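Local coordinates for protein phosphoribosylaminoimidazole carboxylase, ATPase subunit (Bacillus anthracis, PDB 3V4S) that probably catalyses the ATP- and bicarbonate-dependent carboxylation of 5-aminoimidazole ribonucleotide to its N5-carboxyamino form in purine biosynthesis, at residues Y130-N135 / A182-L187; T257-M262 / E274-P279; T337-H342 / V358-D363. All blocks are in the same frame, centred on the assembly; numbering follows the deposited sequence.

Contact 1: Y130-N135 / A182-L187; sequences YRLVQN and AAECIL
Glu184 sets CG anti to the backbone N (chi1 -177°) and runs on extended, while Gln134 turns CG anti to the carbonyl carbon (chi1 -62°) before extending too; the two chains therefore lie side by side and point the same way. Their ends join in a hydrogen bond from Gln134 NE2 to Glu184 OE2, 2.7 Å long. It uses the anti lone pair of the carboxylate, and with amide and carboxylate only 10° apart the two flat groups are nearly coplanar. The other oxygen, OE1, is held by Thr155. Leu132 CD1 lies against the stem of the same glutamate, 3.7 Å from Glu184 CG.

Strands 130-133 and 185-187 run antiparallel, with Arg131 opposite Leu187 and Val133 opposite Cys185 as hydrogen-bonded pairs. Val133 N reaches Cys185 O at 2.7 Å, and Cys185 N returns to Val133 O at 3.0 Å. This is the edge of the four-stranded antiparallel sheet within the ATP-grasp domain: 130-133 is an outermost strand, and 185-189 pairs on its other side with 150-154.

Val133 CG2 packs on Leu187 CB at 4.1 Å, under helix 136-146. On the Leu132 and Ile186 face, which helix 113-123 covers, Ile186 CG2 comes obliquely to the Tyr130 ring, 4.3 Å from CD2; the tyrosine hydroxyl bonds to Glu121. Arg131 leads away to a salt bridge with Glu145.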
loop_
_atom_site.group_PDB
_atom_site.type_symbol
_atom_site.label_atom_id
_atom_site.label_comp_id
_atom_site.label_asym_id
_atom_site.label_seq_id
_atom_site.Cartn_x
_atom_site.Cartn_y
_atom_site.Cartn_z
ATOM N N TYR B 130 -4.612 34.345 22.900
ATOM C CA TYR B 130 -5.404 34.791 21.759
ATOM C C TYR B 130 -6.613 35.619 22.188
ATOM O O TYR B 130 -7.079 35.528 23.337
ATOM C CB TYR B 130 -5.894 33.571 20.982
ATOM C CG TYR B 130 -6.883 32.761 21.770
ATOM C CD1 TYR B 130 -6.454 31.895 22.776
ATOM C CD2 TYR B 130 -8.248 32.865 21.519
ATOM C CE1 TYR B 130 -7.363 31.164 23.518
ATOM C CE2 TYR B 130 -9.167 32.132 22.254
ATOM C CZ TYR B 130 -8.714 31.283 23.243
ATOM O OH TYR B 130 -9.616 30.560 23.970
ATOM N N ARG B 131 -7.127 36.404 21.245
ATOM C CA ARG B 131 -8.348 37.205 21.445
ATOM C C ARG B 131 -9.196 37.124 20.181
ATOM O O ARG B 131 -8.637 37.131 19.073
ATOM C CB ARG B 131 -7.969 38.676 21.665
ATOM C CG ARG B 131 -7.167 38.981 22.927
ATOM C CD ARG B 131 -7.954 38.624 24.189
ATOM N NE ARG B 131 -7.254 39.084 25.394
ATOM C CZ ARG B 131 -6.424 38.346 26.138
ATOM N NH1 ARG B 131 -6.171 37.066 25.834
ATOM N NH2 ARG B 131 -5.849 38.894 27.211
ATOM N N LEU B 132 -10.521 37.075 20.331
ATOM C CA LEU B 132 -11.416 37.140 19.177
ATOM C C LEU B 132 -11.447 38.561 18.606
ATOM O O LEU B 132 -11.507 39.520 19.361
ATOM C CB LEU B 132 -12.839 36.690 19.542
ATOM C CG LEU B 132 -13.917 36.696 18.442
ATOM C CD1 LEU B 132 -13.620 35.655 17.374
ATOM C CD2 LEU B 132 -15.299 36.432 19.035
ATOM N N VAL B 133 -11.415 38.683 17.277
ATOM C CA VAL B 133 -11.414 39.988 16.611
ATOM C C VAL B 133 -12.563 40.047 15.598
ATOM O O VAL B 133 -12.585 39.252 14.652
ATOM C CB VAL B 133 -10.089 40.252 15.859
ATOM C CG1 VAL B 133 -10.156 41.579 15.106
ATOM C CG2 VAL B 133 -8.890 40.248 16.815
ATOM N N GLN B 134 -13.509 40.967 15.779
ATOM C CA GLN B 134 -14.635 41.069 14.827
ATOM C C GLN B 134 -14.769 42.436 14.149
ATOM O O GLN B 134 -15.646 42.627 13.308
ATOM C CB GLN B 134 -15.961 40.689 15.484
ATOM C CG GLN B 134 -16.014 39.257 15.986
ATOM C CD GLN B 134 -17.343 38.905 16.641
ATOM O OE1 GLN B 134 -17.957 39.719 17.328
ATOM N NE2 GLN B 134 -17.783 37.673 16.434
ATOM N N ASN B 135 -13.919 43.381 14.536
ATOM C CA ASN B 135 -13.946 44.748 13.979
ATOM C C ASN B 135 -12.653 45.446 14.341
ATOM O O ASN B 135 -11.800 44.845 15.005
ATOM C CB ASN B 135 -15.181 45.548 14.448
ATOM C CG ASN B 135 -15.235 45.757 15.965
ATOM O OD1 ASN B 135 -14.259 45.544 16.688
ATOM N ND2 ASN B 135 -16.402 46.184 16.453
ATOM N N ALA B 182 -12.370 41.866 6.435
ATOM C CA ALA B 182 -12.820 40.816 5.523
ATOM C C ALA B 182 -13.417 39.593 6.235
ATOM O O ALA B 182 -14.320 38.935 5.698
ATOM C CB ALA B 182 -11.686 40.411 4.588
ATOM N N ALA B 183 -12.948 39.292 7.447
ATOM C CA ALA B 183 -13.395 38.078 8.149
ATOM C C ALA B 183 -13.209 38.131 9.664
ATOM O O ALA B 183 -12.348 38.845 10.154
ATOM C CB ALA B 183 -12.671 36.854 7.591
ATOM N N GLU B 184 -14.025 37.373 10.394
ATOM C CA GLU B 184 -13.783 37.136 11.814
ATOM C C GLU B 184 -12.425 36.452 11.969
ATOM O O GLU B 184 -12.059 35.561 11.179
ATOM C CB GLU B 184 -14.885 36.280 12.418
ATOM C CG GLU B 184 -14.741 36.057 13.911
ATOM C CD GLU B 184 -15.773 35.094 14.445
ATOM O OE1 GLU B 184 -15.671 33.885 14.158
ATOM O OE2 GLU B 184 -16.685 35.545 15.161
ATOM N N CYS B 185 -11.673 36.901 12.970
ATOM C CA CYS B 185 -10.306 36.459 13.176
ATOM C C CYS B 185 -10.040 36.256 14.653
ATOM O O CYS B 185 -10.833 36.690 15.488
ATOM C CB CYS B 185 -9.342 37.540 12.698
ATOM S SG CYS B 185 -9.228 37.840 10.921
ATOM N N ILE B 186 -8.921 35.599 14.960
ATOM C CA ILE B 186 -8.335 35.673 16.281
ATOM C C ILE B 186 -6.960 36.275 16.098
ATOM O O ILE B 186 -6.271 36.007 15.091
ATOM C CB ILE B 186 -8.198 34.299 17.015
ATOM C CG1 ILE B 186 -7.548 33.220 16.130
ATOM C CG2 ILE B 186 -9.541 33.814 17.550
ATOM C CD1 ILE B 186 -7.066 32.001 16.908
ATOM N N LEU B 187 -6.578 37.122 17.044
ATOM C CA LEU B 187 -5.193 37.504 17.174
ATOM C C LEU B 187 -4.567 36.636 18.260
ATOM O O LEU B 187 -5.150 36.450 19.326
ATOM C CB LEU B 187 -5.044 38.983 17.510
ATOM C CG LEU B 187 -3.597 39.512 17.494
ATOM C CD1 LEU B 187 -3.101 39.647 16.065
ATOM C CD2 LEU B 187 -3.493 40.856 18.223
#

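Contact 2: T257-M262 / E274-P279; sequences TLAVEM and ELAPRP. With MG (magnesium ion), chain G; MG (magnesium ion), chain H; ATP (adenosine-5'-triphosphate), chain F; CO3 (carbonate ion), chain I.
Val260 and Leu275 lie alongside each other on one face of the strand pair, with Leu275 CD2 against both valine branches, 3.8 Å from Val260 CG1. Leu258, two residues before Val260, crosses obliquely and sets its CD1 on Leu275 CB at 4.0 Å; Leu248 of helix 235-251 packs on both Val260 and Leu275. On the other face the bumps are small: the methyls of Ala259 and Ala276 stand side by side, CB to CB 4.3 Å, and Thr257 sets CG2 against the Arg278-Pro279 peptide. The low Ala276 methyl is a seat for Arg278: Ala276 CB lies over the centre of the guanidinium, 3.8 Å above its plane. Edge-on, the group grips the carbonate with two hydrogen bonds, NH1 to O2 and NH2 to O1.

Further along this alanine face Glu261 and Glu274 extend side by side, their carboxylates turned 74° apart. The magnesium between them probably offsets the like charges; it is bound by Glu261 OE1 at 2.3 Å and Glu274 OE1 at 2.2 Å, with Glu261 OE2 2.6 Å away. ATP O1G, ATP O1A and a water also bind this ion. Arg113 forms a salt bridge with Glu274 OE2, and Asn273 hydrogen-bonds Glu261 OE1. A second magnesium takes Leu275 O at 2.4 Å, with Thr110 and Glu116. Paired acidic residues on adjacent antiparallel strands, holding magnesium against nucleotide phosphates, are characteristic of ATP-grasp enzymes.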
loop_
_atom_site.group_PDB
_atom_site.type_symbol
_atom_site.label_atom_id
_atom_site.label_comp_id
_atom_site.label_asym_id
_atom_site.label_seq_id
_atom_site.Cartn_x
_atom_site.Cartn_y
_atom_site.Cartn_z
ATOM N N THR B 257 -9.452 9.737 13.130
ATOM C CA THR B 257 -8.082 10.253 13.099
ATOM C C THR B 257 -8.041 11.686 13.600
ATOM O O THR B 257 -8.929 12.483 13.295
ATOM C CB THR B 257 -7.505 10.183 11.660
ATOM O OG1 THR B 257 -7.519 8.823 11.223
ATOM C CG2 THR B 257 -6.060 10.716 11.594
ATOM N N LEU B 258 -7.005 12.011 14.368
ATOM C CA LEU B 258 -6.766 13.388 14.763
ATOM C C LEU B 258 -5.295 13.724 14.581
ATOM O O LEU B 258 -4.422 13.037 15.115
ATOM C CB LEU B 258 -7.210 13.626 16.214
ATOM C CG LEU B 258 -7.168 15.032 16.812
ATOM C CD1 LEU B 258 -8.156 15.977 16.121
ATOM C CD2 LEU B 258 -7.484 14.915 18.294
ATOM N N ALA B 259 -5.044 14.762 13.789
ATOM C CA ALA B 259 -3.716 15.292 13.587
ATOM C C ALA B 259 -3.591 16.490 14.526
ATOM O O ALA B 259 -4.460 17.376 14.522
ATOM C CB ALA B 259 -3.522 15.735 12.135
ATOM N N VAL B 260 -2.505 16.511 15.308
ATOM C CA VAL B 260 -2.239 17.572 16.283
ATOM C C VAL B 260 -0.954 18.279 15.891
ATOM O O VAL B 260 0.125 17.683 15.965
ATOM C CB VAL B 260 -2.123 16.999 17.721
ATOM C CG1 VAL B 260 -1.987 18.117 18.752
ATOM C CG2 VAL B 260 -3.335 16.126 18.050
ATOM N N GLU B 261 -1.064 19.538 15.457
ATOM C CA GLU B 261 0.115 20.347 15.155
ATOM C C GLU B 261 0.569 21.098 16.403
ATOM O O GLU B 261 -0.257 21.682 17.119
ATOM C CB GLU B 261 -0.186 21.384 14.074
ATOM C CG GLU B 261 -0.575 20.828 12.720
ATOM C CD GLU B 261 -0.746 21.929 11.682
ATOM O OE1 GLU B 261 -0.412 23.120 11.942
ATOM O OE2 GLU B 261 -1.223 21.620 10.591
ATOM N N MET B 262 1.886 21.143 16.605
ATOM C CA MET B 262 2.488 21.643 17.838
ATOM C C MET B 262 3.696 22.522 17.594
ATOM O O MET B 262 4.370 22.420 16.554
ATOM C CB MET B 262 2.905 20.471 18.723
ATOM C CG MET B 262 1.743 19.667 19.267
ATOM S SD MET B 262 2.381 18.128 19.944
ATOM C CE MET B 262 0.888 17.324 20.485
ATOM N N GLU B 274 -2.950 23.759 16.139
ATOM C CA GLU B 274 -4.261 23.442 15.586
ATOM C C GLU B 274 -4.482 21.949 15.411
ATOM O O GLU B 274 -3.542 21.152 15.422
ATOM C CB GLU B 274 -4.513 24.185 14.254
ATOM C CG GLU B 274 -3.680 23.697 13.086
ATOM C CD GLU B 274 -4.043 24.366 11.764
ATOM O OE1 GLU B 274 -3.296 24.144 10.774
ATOM O OE2 GLU B 274 -5.074 25.088 11.693
ATOM N N LEU B 275 -5.748 21.595 15.234
ATOM C CA LEU B 275 -6.182 20.221 15.099
ATOM C C LEU B 275 -6.840 20.002 13.724
ATOM O O LEU B 275 -7.474 20.902 13.189
ATOM C CB LEU B 275 -7.181 19.896 16.207
ATOM C CG LEU B 275 -6.758 20.233 17.643
ATOM C CD1 LEU B 275 -7.915 20.007 18.604
ATOM C CD2 LEU B 275 -5.532 19.434 18.066
ATOM N N ALA B 276 -6.690 18.797 13.174
ATOM C CA ALA B 276 -7.441 18.373 11.970
ATOM C C ALA B 276 -8.037 16.970 12.207
ATOM O O ALA B 276 -7.295 16.018 12.441
ATOM C CB ALA B 276 -6.540 18.382 10.739
ATOM N N PRO B 277 -9.375 16.846 12.158
ATOM C CA PRO B 277 -10.055 15.586 12.437
ATOM C C PRO B 277 -10.078 14.654 11.215
ATOM O O PRO B 277 -11.140 14.195 10.805
ATOM C CB PRO B 277 -11.471 16.035 12.798
ATOM C CG PRO B 277 -11.667 17.276 12.017
ATOM C CD PRO B 277 -10.326 17.918 11.807
ATOM N N ARG B 278 -8.895 14.384 10.663
ATOM C CA ARG B 278 -8.746 13.606 9.439
ATOM C C ARG B 278 -7.260 13.261 9.271
ATOM O O ARG B 278 -6.391 13.904 9.911
ATOM C CB ARG B 278 -9.211 14.438 8.233
ATOM C CG ARG B 278 -8.573 15.829 8.198
ATOM C CD ARG B 278 -8.611 16.528 6.844
ATOM N NE ARG B 278 -8.056 17.874 6.945
ATOM C CZ ARG B 278 -6.760 18.170 6.863
ATOM N NH1 ARG B 278 -5.846 17.214 6.664
ATOM N NH2 ARG B 278 -6.371 19.428 6.988
ATOM N N PRO B 279 -6.951 12.271 8.402
ATOM C CA PRO B 279 -5.555 12.118 7.974
ATOM C C PRO B 279 -5.002 13.474 7.526
ATOM O O PRO B 279 -5.735 14.319 7.014
ATOM C CB PRO B 279 -5.649 11.143 6.788
ATOM C CG PRO B 279 -6.872 10.338 7.066
ATOM C CD PRO B 279 -7.832 11.248 7.798
HETATM MG MG MG G . -1.168 24.193 10.048
HETATM MG MG MG H . -8.540 23.047 12.949
HETATM P PG ATP F . -2.802 24.445 7.261
HETATM O O1G ATP F . -2.030 23.461 8.103
HETATM O O2G ATP F . -2.452 24.459 5.788
HETATM O O3G ATP F . -4.282 24.429 7.528
HETATM P PB ATP F . -3.149 27.133 8.303
HETATM O O1B ATP F . -3.569 27.922 7.095
HETATM O O2B ATP F . -4.164 26.735 9.327
HETATM O O3B ATP F . -2.236 25.874 7.815
HETATM P PA ATP F . -1.469 27.669 10.567
HETATM O O1A ATP F . -1.241 26.176 10.651
HETATM O O2A ATP F . -2.208 28.372 11.677
HETATM O O3A ATP F . -2.109 28.056 9.128
HETATM O "O5'" ATP F . -0.046 28.373 10.392
HETATM C "C5'" ATP F . 0.782 28.022 9.285
HETATM C "C4'" ATP F . 2.215 28.181 9.771
HETATM O "O4'" ATP F . 2.437 29.534 10.218
HETATM C "C3'" ATP F . 2.518 27.310 10.987
HETATM O "O3'" ATP F . 2.807 25.934 10.679
HETATM C "C2'" ATP F . 3.653 28.086 11.639
HETATM O "O2'" ATP F . 4.906 27.789 11.015
HETATM C "C1'" ATP F . 3.284 29.550 11.374
HETATM N N9 ATP F . 2.551 30.061 12.563
HETATM C C8 ATP F . 1.208 30.081 12.734
HETATM N N7 ATP F . 0.884 30.581 13.954
HETATM C C5 ATP F . 2.033 30.907 14.586
HETATM C C6 ATP F . 2.424 31.491 15.893
HETATM N N6 ATP F . 1.500 31.856 16.815
HETATM N N1 ATP F . 3.748 31.656 16.142
HETATM C C2 ATP F . 4.704 31.313 15.253
HETATM N N3 ATP F . 4.417 30.776 14.057
HETATM C C4 ATP F . 3.130 30.557 13.665
HETATM C C CO3 I . -3.001 19.248 5.970
HETATM O O1 CO3 I . -3.768 20.118 6.386
HETATM O O2 CO3 I . -3.414 18.103 5.757
HETATM O O3 CO3 I . -1.824 19.532 5.758
HETATM O O HOH W 1 -7.774 25.131 12.722
HETATM O O HOH W 2 0.656 24.306 9.325
HETATM O O HOH W 3 -8.420 22.587 10.858
#

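Contact 3: T337-H342 / V358-D363; sequences TGCYLH and VNILND
Strands 339-342 and 358-361 meet as the two arms of a buried antiparallel beta hairpin at one end of the eight-stranded sheet, where 339-343 is an outermost strand. Tyr340 and Asn359 form the hydrogen-bonded pair: Tyr340 N gives to Asn359 O at 2.7 Å, and Asn359 N gives back to Tyr340 O at 2.9 Å. Leu361 N reaches Gly338 O at 3.1 Å.

The Tyr340 ring stands with Asn359 O at its edge, in the ring plane and 3.4 Å from CD1. Leu361 crosses the tyrosine at about a right angle, bringing its CG to 3.6 Å from CE1. The Tyr340 hydroxyl is hydrogen-bonded to Glu291 and to Glu309 N, both of the second subunit. On the same face Asp288 OD2 is hydrogen-bonded to both His342 NE2 and Asn359 ND2, which places imidazole and amide near one another with their planes 59° apart; His342 ND1 turns to Glu35 of the second subunit.

The other face is apolar and tight. Val358 puts CG2 anti to the backbone N (chi1 49° for CG1), pressing it to 3.4 Å from Cys339 CB, closer than usual for two carbons. Cys339 SG meets Ile360 CG1 at 3.9 Å. In this hairpin of the PurK C-terminal domain, helix 365-374 covers the Cys339 and Ile360 face, and the Tyr340 face supplies part of the subunit interface.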
loop_
_atom_site.group_PDB
_atom_site.type_symbol
_atom_site.label_atom_id
_atom_site.label_comp_id
_atom_site.label_asym_id
_atom_site.label_seq_id
_atom_site.Cartn_x
_atom_site.Cartn_y
_atom_site.Cartn_z
ATOM N N THR B 337 15.985 6.942 -6.648
ATOM C CA THR B 337 16.395 5.788 -5.866
ATOM C C THR B 337 16.210 6.119 -4.368
ATOM O O THR B 337 16.458 7.243 -3.944
ATOM C CB THR B 337 17.809 5.305 -6.280
ATOM O OG1 THR B 337 18.207 4.218 -5.446
ATOM C CG2 THR B 337 18.827 6.420 -6.159
ATOM N N GLY B 338 15.693 5.165 -3.599
ATOM C CA GLY B 338 15.351 5.369 -2.188
ATOM C C GLY B 338 14.182 6.319 -1.917
ATOM O O GLY B 338 13.957 6.743 -0.784
ATOM N N CYS B 339 13.446 6.664 -2.960
ATOM C CA CYS B 339 12.370 7.636 -2.861
ATOM C C CYS B 339 11.089 6.946 -3.314
ATOM O O CYS B 339 11.072 6.275 -4.357
ATOM C CB CYS B 339 12.662 8.853 -3.741
ATOM S SG CYS B 339 14.224 9.693 -3.385
ATOM N N TYR B 340 10.035 7.084 -2.525
ATOM C CA TYR B 340 8.791 6.348 -2.765
ATOM C C TYR B 340 7.708 7.341 -3.163
ATOM O O TYR B 340 7.170 8.056 -2.324
ATOM C CB TYR B 340 8.440 5.460 -1.551
ATOM C CG TYR B 340 9.529 4.420 -1.354
ATOM C CD1 TYR B 340 10.682 4.720 -0.622
ATOM C CD2 TYR B 340 9.459 3.175 -1.973
ATOM C CE1 TYR B 340 11.717 3.798 -0.485
ATOM C CE2 TYR B 340 10.494 2.243 -1.836
ATOM C CZ TYR B 340 11.618 2.553 -1.089
ATOM O OH TYR B 340 12.666 1.643 -0.952
ATOM N N LEU B 341 7.451 7.398 -4.468
ATOM C CA LEU B 341 6.611 8.423 -5.077
ATOM C C LEU B 341 5.118 8.116 -4.932
ATOM O O LEU B 341 4.686 6.980 -5.146
ATOM C CB LEU B 341 6.978 8.555 -6.569
ATOM C CG LEU B 341 6.212 9.538 -7.457
ATOM C CD1 LEU B 341 6.452 10.979 -7.014
ATOM C CD2 LEU B 341 6.634 9.375 -8.917
ATOM N N HIS B 342 4.333 9.136 -4.598
ATOM C CA HIS B 342 2.868 9.041 -4.577
ATOM C C HIS B 342 2.343 10.213 -5.334
ATOM O O HIS B 342 2.729 11.337 -5.063
ATOM C CB HIS B 342 2.330 9.058 -3.145
ATOM C CG HIS B 342 2.761 7.862 -2.325
ATOM N ND1 HIS B 342 1.966 6.799 -2.124
ATOM C CD2 HIS B 342 3.957 7.587 -1.669
ATOM C CE1 HIS B 342 2.608 5.888 -1.373
ATOM N NE2 HIS B 342 3.827 6.365 -1.096
ATOM N N VAL B 358 6.716 12.544 -1.981
ATOM C CA VAL B 358 7.698 11.486 -2.049
ATOM C C VAL B 358 8.226 11.171 -0.643
ATOM O O VAL B 358 8.634 12.083 0.095
ATOM C CB VAL B 358 8.826 11.819 -3.052
ATOM C CG1 VAL B 358 9.385 13.219 -2.817
ATOM C CG2 VAL B 358 9.926 10.771 -2.972
ATOM N N ASN B 359 8.185 9.896 -0.255
ATOM C CA ASN B 359 8.762 9.473 1.030
ATOM C C ASN B 359 10.168 8.956 0.777
ATOM O O ASN B 359 10.351 7.987 0.042
ATOM C CB ASN B 359 7.908 8.403 1.710
ATOM C CG ASN B 359 6.577 8.942 2.208
ATOM O OD1 ASN B 359 6.504 10.066 2.713
ATOM N ND2 ASN B 359 5.516 8.126 2.100
ATOM N N ILE B 360 11.156 9.635 1.362
ATOM C CA ILE B 360 12.564 9.277 1.196
ATOM C C ILE B 360 12.999 8.472 2.418
ATOM O O ILE B 360 13.114 9.013 3.525
ATOM C CB ILE B 360 13.456 10.523 0.988
ATOM C CG1 ILE B 360 12.929 11.375 -0.171
ATOM C CG2 ILE B 360 14.910 10.118 0.713
ATOM C CD1 ILE B 360 13.694 12.661 -0.424
ATOM N N LEU B 361 13.199 7.170 2.227
ATOM C CA LEU B 361 13.570 6.305 3.335
ATOM C C LEU B 361 15.081 6.125 3.383
ATOM O O LEU B 361 15.730 5.913 2.356
ATOM C CB LEU B 361 12.911 4.922 3.227
ATOM C CG LEU B 361 11.399 4.724 3.024
ATOM C CD1 LEU B 361 11.014 3.335 3.507
ATOM C CD2 LEU B 361 10.539 5.755 3.714
ATOM N N ASN B 362 15.630 6.173 4.585
ATOM C CA ASN B 362 17.049 5.943 4.765
ATOM C C ASN B 362 17.325 5.652 6.220
ATOM O O ASN B 362 16.626 6.176 7.089
ATOM C CB ASN B 362 17.853 7.155 4.299
ATOM C CG ASN B 362 19.299 6.807 4.015
ATOM O OD1 ASN B 362 20.103 6.634 4.936
ATOM N ND2 ASN B 362 19.638 6.704 2.740
ATOM N N ASP B 363 18.333 4.814 6.485
ATOM C CA ASP B 363 18.727 4.509 7.856
ATOM C C ASP B 363 19.189 5.784 8.541
ATOM O O ASP B 363 19.012 5.956 9.740
ATOM C CB ASP B 363 19.840 3.463 7.881
ATOM C CG ASP B 363 19.353 2.104 7.460
ATOM O OD1 ASP B 363 18.167 1.792 7.712
ATOM O OD2 ASP B 363 20.146 1.350 6.875
#

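All three contacts are antiparallel strand pairs, closed one after another along the chain, but their settings differ. Contact 2 lies deepest, its centre about 5 Å from the chain's centre, and gathers charge around magnesium, nucleotide and carbonate. Contact 1, also in the ATP-grasp domain, is only partly buried at the edge of a separate four-stranded sheet; its amide–carboxylate bond is a peripheral feature, and its centre is about 22 Å from that of contact 2. Contacts 2 and 3 occupy opposite ends of the eight-stranded sheet. Contact 3 is buried too, though its centre is about 21 Å from the chain's centre, and its Tyr340 and His342 reach the second subunit where the polar side chains of contact 2 serve ligands.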